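Local coordinates for protein farnesyl pyrophosphate synthase (Pseudomonas aeruginosa, PDB 3ZOU) that probably condenses isopentenyl diphosphate with geranyl diphosphate to make farnesyl diphosphate, in a helical, magnesium-dependent active site, at residues L32-M36 against L112-L117; A68-A72 against A121-L125; A207-Y211 against A273-F277. All coordinates share one frame. Residues are numbered along the deposited sequence.

Three contacts sample how an all-helical isoprenoid synthase holds together. Contacts 1 and 2 share helix 107-126: its earlier part meets helix 30-40 in contact 1, its end meets the start of helix 67-85 in contact 2, and the centres are 15 Å apart. Along the chain these two cross, their segments alternating, so one long helix ties two earlier ones together. Contact 3 follows in series, joining helix 202-227 to the loop between helices 256-273 and 282-293; its centre lies 24 Å from contact 2 and 36 Å from contact 1, on the other side of the chain's centre from contact 1. Early helices are thus tied in one place, the late chain in another, without touching.

Contact 1 of 3, residues L32-M36 against L112-L117; sequences LYEAM and LAADGL
Residues 32-36 and 112-117 are both helical throughout, each a piece of a longer helix, 30-40 and 107-126. Their axes approach to 8.8 Å and cross at -74°, a steep angle that confines the contact to a small patch. The closest CA atoms across it are those of Met36 and Ala113, 5.0 Å apart. Within the turns, Met36 N hydrogen-bonds to Leu32 O at 2.9 Å, and Leu117 N to Ala113 O, also at 2.9 Å.

Ala113 is the centre of the patch, its CA-CB bond pointing toward the other helix. Its CB lies 3.9 Å from Ala35 CB, 4.0 Å from Met36 CG and 4.3 Å from Leu32 CD1. Leu32 (chi1 t, chi2 p) starts sideways but brings CD1 to 3.8 Å from Ala113 N and 4.3 Å from Leu112 CB. Met36, in the m, t, p conformation, runs across the partner helix: its CG is 3.8 Å from Ala113 O, while its CE reaches 3.9 Å from Leu117 CD2 (Leu117 m, t) and rests 4.2 Å from Gly116 C, on the side where a CB of that glycine would lie. No hydrogen bond crosses, and 259 Å² is buried.

The second subunit lies close by: Ser151 of that subunit packs on Leu32 and Met36, and its His83 hydrogen-bonds Asp115 OD2 through ND1. Here Ala113 and Gly116 receive Leu32 and Met36, and the side chains that meet are all apolar; the pair belongs to the all-helical polyprenyl synthase fold, at its dimer interface.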
loop_
_atom_site.group_PDB
_atom_site.type_symbol
_atom_site.label_atom_id
_atom_site.label_comp_id
_atom_site.label_asym_id
_atom_site.label_seq_id
_atom_site.Cartn_x
_atom_site.Cartn_y
_atom_site.Cartn_z
ATOM N N LEU A 32 10.314 11.759 9.111
ATOM C CA LEU A 32 9.737 10.684 8.303
ATOM C C LEU A 32 9.810 10.959 6.824
ATOM O O LEU A 32 10.227 10.103 6.051
ATOM C CB LEU A 32 8.264 10.489 8.754
ATOM C CG LEU A 32 7.486 9.467 7.897
ATOM C CD1 LEU A 32 8.045 8.075 8.074
ATOM C CD2 LEU A 32 6.004 9.523 8.253
ATOM N N TYR A 33 9.465 12.200 6.465
ATOM C CA TYR A 33 9.518 12.605 5.054
ATOM C C TYR A 33 10.972 12.640 4.584
ATOM O O TYR A 33 11.240 12.317 3.426
ATOM C CB TYR A 33 8.770 13.898 4.799
ATOM C CG TYR A 33 7.301 13.651 4.646
ATOM C CD1 TYR A 33 6.478 13.367 5.749
ATOM C CD2 TYR A 33 6.719 13.630 3.394
ATOM C CE1 TYR A 33 5.134 13.076 5.586
ATOM C CE2 TYR A 33 5.359 13.293 3.214
ATOM C CZ TYR A 33 4.576 13.057 4.327
ATOM O OH TYR A 33 3.222 12.782 4.139
ATOM N N GLU A 34 11.902 13.049 5.437
ATOM C CA GLU A 34 13.301 12.929 5.061
ATOM C C GLU A 34 13.748 11.507 4.799
ATOM O O GLU A 34 14.512 11.241 3.846
ATOM C CB GLU A 34 14.226 13.583 6.097
ATOM C CG GLU A 34 15.679 13.575 5.625
ATOM C CD GLU A 34 15.938 13.870 4.086
ATOM O OE1 GLU A 34 15.533 14.999 3.674
ATOM O OE2 GLU A 34 16.494 13.003 3.260
ATOM N N ALA A 35 13.285 10.582 5.629
ATOM C CA ALA A 35 13.618 9.143 5.400
ATOM C C ALA A 35 12.979 8.627 4.107
ATOM O O ALA A 35 13.584 7.803 3.400
ATOM C CB ALA A 35 13.241 8.220 6.546
ATOM N N MET A 36 11.761 9.083 3.827
ATOM C CA MET A 36 11.141 8.744 2.530
ATOM C C MET A 36 11.951 9.260 1.383
ATOM O O MET A 36 12.233 8.558 0.418
ATOM C CB MET A 36 9.744 9.375 2.435
ATOM C CG MET A 36 8.772 8.763 3.422
ATOM S SD MET A 36 7.243 9.684 3.650
ATOM C CE MET A 36 6.453 9.286 2.113
ATOM N N LEU A 112 8.609 2.189 8.532
ATOM C CA LEU A 112 7.530 3.156 8.416
ATOM C C LEU A 112 7.646 4.012 7.121
ATOM O O LEU A 112 6.638 4.191 6.429
ATOM C CB LEU A 112 7.485 4.108 9.633
ATOM C CG LEU A 112 7.040 3.391 10.907
ATOM C CD1 LEU A 112 7.179 4.358 12.072
ATOM C CD2 LEU A 112 5.607 2.919 10.786
ATOM N N ALA A 113 8.818 4.578 6.819
ATOM C CA ALA A 113 9.014 5.344 5.587
ATOM C C ALA A 113 8.555 4.531 4.416
ATOM O O ALA A 113 7.856 5.035 3.532
ATOM C CB ALA A 113 10.459 5.758 5.417
ATOM N N ALA A 114 9.011 3.302 4.344
ATOM C CA ALA A 114 8.633 2.420 3.231
ATOM C C ALA A 114 7.157 2.098 3.210
ATOM O O ALA A 114 6.500 2.117 2.148
ATOM C CB ALA A 114 9.486 1.196 3.218
ATOM N N ASP A 115 6.524 1.877 4.362
ATOM C CA ASP A 115 5.073 1.701 4.390
ATOM C C ASP A 115 4.336 2.945 3.823
ATOM O O ASP A 115 3.323 2.761 3.127
ATOM C CB ASP A 115 4.613 1.454 5.837
ATOM C CG ASP A 115 4.945 0.097 6.372
ATOM O OD1 ASP A 115 5.253 -0.828 5.638
ATOM O OD2 ASP A 115 4.884 -0.088 7.645
ATOM N N GLY A 116 4.810 4.152 4.156
ATOM C CA GLY A 116 4.242 5.378 3.671
ATOM C C GLY A 116 4.479 5.538 2.165
ATOM O O GLY A 116 3.637 6.098 1.492
ATOM N N LEU A 117 5.599 5.023 1.650
ATOM C CA LEU A 117 5.860 5.068 0.192
ATOM C C LEU A 117 4.853 4.201 -0.506
ATOM O O LEU A 117 4.408 4.535 -1.589
ATOM C CB LEU A 117 7.300 4.620 -0.126
ATOM C CG LEU A 117 8.418 5.583 0.304
ATOM C CD1 LEU A 117 9.766 4.915 0.126
ATOM C CD2 LEU A 117 8.327 6.901 -0.384
#

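Contact 2 of 3, residues A68-A72 against A121-L125; sequences AAACA and AFEVL
Ala68, in the first turn of helix 67-85, directs its CB toward segment 121-125 of helix 107-126. Both segments are helical and run nearly antiparallel, at 173°, with axes 8.7 Å apart; the register sets Ala68 opposite Leu125 (CA-CA 6.0 Å) and Ala72 opposite Ala121 (CA-CA 4.3 Å). Ala68 CB meets Val124 CG1 at 3.8 Å, and Ala68 O lies 3.6 Å from that same CG1, Val124 having chi1 t. Leu125 (m, t) brings CD2 to 3.9 Å from Ala68 O and, at the next residue, to 4.0 Å from Ala69 N. The CB of Ala69 points away, and its methyl touches Met141 of helix 135-149.

Such antiparallel neighbours build the helical bundle of the polyprenyl synthase fold, and the alanines let the two helices draw close; 255 Å² is buried between them, with no hydrogen bond across. One turn on from Ala68, Cys71 (chi1 m) offers CB to Val124 CG1 at 4.2 Å, while its side chain also meets Ala17 and Leu18 of helix 3-19. Ala72, hydrogen-bonded through N to Ala68 O at 2.8 Å, comes nearest the partner backbone: its CB is 3.6 Å from Ala121 O, 4.3 Å from Ala121 CB and 3.7 Å from Leu125 CG.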
loop_
_atom_site.group_PDB
_atom_site.type_symbol
_atom_site.label_atom_id
_atom_site.label_comp_id
_atom_site.label_asym_id
_atom_site.label_seq_id
_atom_site.Cartn_x
_atom_site.Cartn_y
_atom_site.Cartn_z
ATOM N N ALA A 68 2.259 10.063 -13.513
ATOM C CA ALA A 68 1.791 9.440 -12.237
ATOM C C ALA A 68 2.144 7.957 -12.216
ATOM O O ALA A 68 2.602 7.442 -11.191
ATOM C CB ALA A 68 0.329 9.681 -12.017
ATOM N N ALA A 69 1.952 7.284 -13.339
ATOM C CA ALA A 69 2.371 5.882 -13.501
ATOM C C ALA A 69 3.838 5.668 -13.175
ATOM O O ALA A 69 4.168 4.767 -12.389
ATOM C CB ALA A 69 2.131 5.442 -14.928
ATOM N N ALA A 70 4.727 6.519 -13.703
ATOM C CA ALA A 70 6.143 6.474 -13.494
ATOM C C ALA A 70 6.444 6.648 -11.997
ATOM O O ALA A 70 7.225 5.891 -11.445
ATOM C CB ALA A 70 6.794 7.572 -14.343
ATOM N N CYS A 71 5.794 7.620 -11.378
ATOM C CA CYS A 71 6.020 7.826 -9.952
ATOM C C CYS A 71 5.568 6.644 -9.087
ATOM O O CYS A 71 6.307 6.162 -8.254
ATOM C CB CYS A 71 5.291 9.010 -9.457
ATOM S SG CYS A 71 5.970 10.623 -9.969
ATOM N N ALA A 72 4.412 6.139 -9.425
ATOM C CA ALA A 72 3.832 5.019 -8.630
ATOM C C ALA A 72 4.709 3.811 -8.698
ATOM O O ALA A 72 4.998 3.176 -7.670
ATOM C CB ALA A 72 2.435 4.711 -9.059
ATOM N N ALA A 121 2.173 5.568 -3.363
ATOM C CA ALA A 121 2.091 5.067 -4.738
ATOM C C ALA A 121 0.619 5.050 -5.164
ATOM O O ALA A 121 0.249 5.397 -6.298
ATOM C CB ALA A 121 2.740 3.725 -4.885
ATOM N N PHE A 122 -0.234 4.506 -4.304
ATOM C CA PHE A 122 -1.672 4.338 -4.575
ATOM C C PHE A 122 -2.393 5.690 -4.535
ATOM O O PHE A 122 -3.216 5.978 -5.397
ATOM C CB PHE A 122 -2.295 3.273 -3.628
ATOM C CG PHE A 122 -1.736 1.905 -3.891
ATOM C CD1 PHE A 122 -2.020 1.261 -5.083
ATOM C CD2 PHE A 122 -0.921 1.276 -3.008
ATOM C CE1 PHE A 122 -1.534 -0.037 -5.306
ATOM C CE2 PHE A 122 -0.434 -0.010 -3.234
ATOM C CZ PHE A 122 -0.697 -0.626 -4.412
ATOM N N GLU A 123 -1.960 6.584 -3.631
ATOM C CA GLU A 123 -2.490 7.932 -3.631
ATOM C C GLU A 123 -2.247 8.633 -4.953
ATOM O O GLU A 123 -3.150 9.284 -5.460
ATOM C CB GLU A 123 -1.827 8.751 -2.483
ATOM C CG GLU A 123 -2.424 10.157 -2.377
ATOM C CD GLU A 123 -1.794 10.950 -1.266
ATOM O OE1 GLU A 123 -1.199 10.434 -0.314
ATOM O OE2 GLU A 123 -1.843 12.195 -1.409
ATOM N N VAL A 124 -1.036 8.538 -5.477
ATOM C CA VAL A 124 -0.660 9.224 -6.712
ATOM C C VAL A 124 -1.531 8.763 -7.876
ATOM O O VAL A 124 -1.947 9.561 -8.725
ATOM C CB VAL A 124 0.823 9.029 -6.964
ATOM C CG1 VAL A 124 1.240 9.261 -8.386
ATOM C CG2 VAL A 124 1.584 9.937 -6.030
ATOM N N LEU A 125 -1.831 7.479 -7.968
ATOM C CA LEU A 125 -2.660 6.977 -9.071
ATOM C C LEU A 125 -4.097 7.331 -8.927
ATOM O O LEU A 125 -4.815 7.400 -9.928
ATOM C CB LEU A 125 -2.523 5.442 -9.233
ATOM C CG LEU A 125 -1.198 4.942 -9.660
ATOM C CD1 LEU A 125 -1.244 3.404 -9.759
ATOM C CD2 LEU A 125 -0.849 5.536 -11.020
#

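Contact 3 of 3, residues A207-Y211 against A273-F277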
loop_
_atom_site.group_PDB
_atom_site.type_symbol
_atom_site.label_atom_id
_atom_site.label_comp_id
_atom_site.label_asym_id
_atom_site.label_seq_id
_atom_site.Cartn_x
_atom_site.Cartn_y
_atom_site.Cartn_z
ATOM N N ALA A 207 0.679 -7.787 -26.299
ATOM C CA ALA A 207 2.006 -7.730 -26.860
ATOM C C ALA A 207 2.998 -7.091 -25.947
ATOM O O ALA A 207 4.105 -7.557 -25.793
ATOM C CB ALA A 207 1.962 -6.969 -28.190
ATOM N N LEU A 208 2.584 -5.997 -25.359
ATOM C CA LEU A 208 3.446 -5.300 -24.405
ATOM C C LEU A 208 3.706 -6.117 -23.179
ATOM O O LEU A 208 4.813 -6.097 -22.602
ATOM C CB LEU A 208 2.866 -3.892 -24.094
ATOM C CG LEU A 208 3.057 -2.804 -25.142
ATOM C CD1 LEU A 208 2.187 -1.627 -24.800
ATOM C CD2 LEU A 208 4.510 -2.350 -25.303
ATOM N N GLU A 209 2.715 -6.925 -22.759
ATOM C CA GLU A 209 2.958 -7.909 -21.685
ATOM C C GLU A 209 4.001 -8.993 -22.021
ATOM O O GLU A 209 4.885 -9.271 -21.218
ATOM C CB GLU A 209 1.632 -8.507 -21.220
ATOM C CG GLU A 209 1.841 -9.550 -20.145
ATOM C CD GLU A 209 0.509 -10.147 -19.710
ATOM O OE1 GLU A 209 -0.224 -9.484 -18.936
ATOM O OE2 GLU A 209 0.181 -11.242 -20.191
ATOM N N ARG A 210 3.967 -9.496 -23.265
ATOM C CA ARG A 210 4.971 -10.425 -23.724
ATOM C C ARG A 210 6.372 -9.784 -23.695
ATOM O O ARG A 210 7.362 -10.441 -23.315
ATOM C CB ARG A 210 4.612 -10.964 -25.111
ATOM C CG ARG A 210 3.457 -11.904 -25.075
ATOM C CD ARG A 210 3.435 -12.701 -26.410
ATOM N NE ARG A 210 3.157 -11.884 -27.541
ATOM C CZ ARG A 210 1.949 -11.408 -27.868
ATOM N NH1 ARG A 210 0.852 -11.652 -27.144
ATOM N NH2 ARG A 210 1.817 -10.653 -28.936
ATOM N N TYR A 211 6.429 -8.556 -24.189
ATOM C CA TYR A 211 7.674 -7.794 -24.147
ATOM C C TYR A 211 8.221 -7.772 -22.742
ATOM O O TYR A 211 9.405 -7.968 -22.502
ATOM C CB TYR A 211 7.429 -6.391 -24.769
ATOM C CG TYR A 211 8.575 -5.417 -24.508
ATOM C CD1 TYR A 211 8.638 -4.687 -23.348
ATOM C CD2 TYR A 211 9.629 -5.337 -25.367
ATOM C CE1 TYR A 211 9.667 -3.841 -23.058
ATOM C CE2 TYR A 211 10.714 -4.495 -25.092
ATOM C CZ TYR A 211 10.733 -3.729 -23.948
ATOM O OH TYR A 211 11.799 -2.929 -23.648
ATOM N N ALA A 273 7.661 -9.382 -29.866
ATOM C CA ALA A 273 6.416 -8.901 -29.321
ATOM C C ALA A 273 6.077 -7.515 -29.805
ATOM O O ALA A 273 4.910 -7.175 -29.840
ATOM C CB ALA A 273 6.500 -8.866 -27.814
ATOM N N LEU A 274 7.067 -6.709 -30.212
ATOM C CA LEU A 274 6.823 -5.401 -30.720
ATOM C C LEU A 274 6.786 -5.298 -32.273
ATOM O O LEU A 274 6.791 -4.213 -32.789
ATOM C CB LEU A 274 7.882 -4.454 -30.183
ATOM C CG LEU A 274 8.024 -4.392 -28.680
ATOM C CD1 LEU A 274 9.177 -3.421 -28.353
ATOM C CD2 LEU A 274 6.713 -3.913 -28.143
ATOM N N ASP A 275 6.732 -6.439 -32.934
ATOM C CA ASP A 275 6.568 -6.449 -34.402
ATOM C C ASP A 275 5.267 -5.780 -34.754
ATOM O O ASP A 275 4.203 -6.004 -34.128
ATOM C CB ASP A 275 6.651 -7.861 -34.979
ATOM C CG ASP A 275 8.066 -8.357 -35.052
ATOM O OD1 ASP A 275 9.008 -7.512 -35.108
ATOM O OD2 ASP A 275 8.231 -9.603 -35.091
ATOM N N GLY A 276 5.323 -4.884 -35.711
ATOM C CA GLY A 276 4.099 -4.166 -36.053
ATOM C C GLY A 276 3.850 -2.912 -35.253
ATOM O O GLY A 276 3.056 -2.060 -35.666
ATOM N N PHE A 277 4.532 -2.729 -34.120
ATOM C CA PHE A 277 4.454 -1.443 -33.492
ATOM C C PHE A 277 5.226 -0.436 -34.340
ATOM O O PHE A 277 6.230 -0.773 -34.967
ATOM C CB PHE A 277 5.050 -1.444 -32.075
ATOM C CG PHE A 277 4.154 -2.039 -31.030
ATOM C CD1 PHE A 277 3.824 -3.379 -31.046
ATOM C CD2 PHE A 277 3.672 -1.257 -30.017
ATOM C CE1 PHE A 277 3.021 -3.949 -30.062
ATOM C CE2 PHE A 277 2.858 -1.825 -29.021
ATOM C CZ PHE A 277 2.546 -3.151 -29.048
#
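A chain reversal can be anchored to a neighbouring helix without a hydrogen bond, by van der Waals contact alone, and residues 273-277 illustrate it. They lie in the connection between helices 256-273 and 282-293 and form a type II beta turn from Leu274 to Phe277, closed by a hydrogen bond from Phe277 N to Leu274 O at 3.0 Å. Gly276, at phi 88°, adopts a backbone conformation in which a CB would jam against the preceding carbonyl oxygen.

On helix 202-227, Ala207 points its CB toward the turn, 3.4 Å from Ala273 O and 3.7 Å from Phe277 CE1. Phe277, with chi1 at -78°, directs its ring toward the helix, its edge to Ala207 CB, and places CZ 4.0 Å from Leu208 CG. Leu208 and Leu274 both adopt the m, t rotamer; each leaves its backbone sideways, and their CD2 atoms meet at 3.9 Å. Tyr211 takes chi1 t, which carries its ring along Leu274, with CD2 3.6 Å from Leu274 CD1. To one side of these, Ala273 CB fits against the helix backbone, 3.6 Å from Tyr211 N and 3.9 Å from Arg210 CB.

Helix 282-293 supplies polar partners: Tyr211 OH hydrogen-bonds to Leu284 O, and Arg285 NH2 to the O atoms of Leu274 and Phe277. Tyr211 also packs on Leu287, a residue of the pocket holding the benzoxazolone fragment. Across the two segments themselves there is neither hydrogen bond nor salt bridge over 308 Å² of buried surface, so the turn's hold on helix 202-227 rests on van der Waals fit and the exclusion of water.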